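Side-chain contact in IMC sub-compartment protein ISP1 (PDB 4CHM), which adopts a pleckstrin homology fold, localises to a sub-compartment of the inner membrane complex and is probably needed for parasite cell division: residues Ile60-Ser63 against Asp64-Ala67. Residues are numbered along the deposited sequence; the frame is centred on the assembly and turned at random.
Sequences IPLS and DIKA
I60 and I65 touch across a short 3-10 turn. The CG2 methyl of I60 lies 3.6 Å from I65 CG1, and the two side chains cross at about a right angle. I60 CG2 stands anti to the backbone N while CG1 takes the place beside that N (chi1 -57°), which leaves the methyl for I65. I65 CD1 also packs against L62 CD1 at 3.9 Å. The I65 side chain thus meets both I60 and L62, and it touches L49 of strand 48-53 as well.

Two backbone hydrogen bonds close the turn. D64 N donates to P61 O at 2.8 Å, and I65 N donates to L62 O at 3.2 Å. Each runs from residue i+3 back to the carbonyl of residue i, the 3-10 pattern. L62 O takes a second bond, from K123 NZ of helix 109-125. The same NZ also bonds I65 O, so one lysine grips two carbonyls of the turn.

D64 CB passes 3.4 Å from P61 O. OD1 of its carboxylate accepts from the backbone N of E97; OD2 lies 4.1 Å from I60 CG2.

The turn links strands 56-61 and 65-69, the two outermost in the strand order of this PH fold. Successive backbone bonds set its path, and the buried side chains I60, L62 and I65 pack together on one side of it. The lysine and carboxylate bonds tie it to helix 109-125 and to the loop just after strand 90-95.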
loop_
_atom_site.group_PDB
_atom_site.type_symbol
_atom_site.label_atom_id
_atom_site.label_comp_id
_atom_site.label_asym_id
_atom_site.label_seq_id
_atom_site.Cartn_x
_atom_site.Cartn_y
_atom_site.Cartn_z
ATOM N N ILE A 60 5.228 -10.574 -0.910
ATOM C CA ILE A 60 4.752 -10.305 -2.259
ATOM C C ILE A 60 5.889 -9.732 -3.108
ATOM O O ILE A 60 6.257 -8.551 -2.959
ATOM C CB ILE A 60 3.584 -9.295 -2.276
ATOM C CG1 ILE A 60 2.422 -9.775 -1.406
ATOM C CG2 ILE A 60 3.063 -9.116 -3.698
ATOM C CD1 ILE A 60 2.139 -8.875 -0.234
ATOM N N PRO A 61 6.460 -10.563 -4.001
ATOM C CA PRO A 61 7.393 -10.036 -5.010
ATOM C C PRO A 61 6.786 -8.861 -5.773
ATOM O O PRO A 61 5.593 -8.867 -6.094
ATOM C CB PRO A 61 7.618 -11.225 -5.965
ATOM C CG PRO A 61 7.152 -12.431 -5.220
ATOM C CD PRO A 61 6.085 -11.967 -4.254
ATOM N N LEU A 62 7.607 -7.863 -6.064
ATOM C CA LEU A 62 7.163 -6.697 -6.816
ATOM C C LEU A 62 6.555 -7.102 -8.150
ATOM O O LEU A 62 5.686 -6.415 -8.704
ATOM C CB LEU A 62 8.340 -5.771 -7.065
ATOM C CG LEU A 62 8.030 -4.325 -6.773
ATOM C CD1 LEU A 62 7.544 -4.192 -5.342
ATOM C CD2 LEU A 62 9.273 -3.495 -7.004
ATOM N N SER A 63 7.052 -8.199 -8.690
ATOM C CA SER A 63 6.649 -8.612 -9.996
ATOM C C SER A 63 5.272 -9.284 -9.937
ATOM O O SER A 63 4.639 -9.472 -10.962
ATOM C CB SER A 63 7.706 -9.527 -10.620
ATOM O OG SER A 63 7.957 -10.653 -9.791
ATOM N N ASP A 64 4.771 -9.551 -8.728
ATOM C CA ASP A 64 3.407 -10.074 -8.579
ATOM C C ASP A 64 2.370 -8.970 -8.357
ATOM O O ASP A 64 1.191 -9.238 -8.181
ATOM C CB ASP A 64 3.341 -11.087 -7.432
ATOM C CG ASP A 64 2.002 -11.788 -7.357
ATOM O OD1 ASP A 64 1.464 -12.147 -8.417
ATOM O OD2 ASP A 64 1.464 -11.948 -6.247
ATOM N N ILE A 65 2.824 -7.735 -8.311
ATOM C CA ILE A 65 1.928 -6.635 -8.092
ATOM C C ILE A 65 1.584 -6.039 -9.437
ATOM O O ILE A 65 2.360 -5.300 -10.010
ATOM C CB ILE A 65 2.531 -5.568 -7.160
ATOM C CG1 ILE A 65 2.780 -6.169 -5.772
ATOM C CG2 ILE A 65 1.567 -4.381 -7.034
ATOM C CD1 ILE A 65 3.847 -5.433 -4.969
ATOM N N LYS A 66 0.431 -6.446 -9.950
ATOM C CA LYS A 66 -0.026 -6.116 -11.274
ATOM C C LYS A 66 -0.464 -4.640 -11.343
ATOM O O LYS A 66 -0.277 -3.982 -12.359
ATOM C CB LYS A 66 -1.206 -7.028 -11.606
ATOM C CG LYS A 66 -1.725 -6.969 -13.027
ATOM C CD LYS A 66 -2.968 -7.858 -13.136
ATOM C CE LYS A 66 -3.983 -7.323 -14.137
ATOM N NZ LYS A 66 -3.351 -7.056 -15.458
ATOM N N ALA A 67 -1.038 -4.129 -10.260
ATOM C CA ALA A 67 -1.651 -2.783 -10.287
ATOM C C ALA A 67 -1.819 -2.253 -8.862
ATOM O O ALA A 67 -2.008 -3.032 -7.935
ATOM C CB ALA A 67 -3.015 -2.835 -10.982
#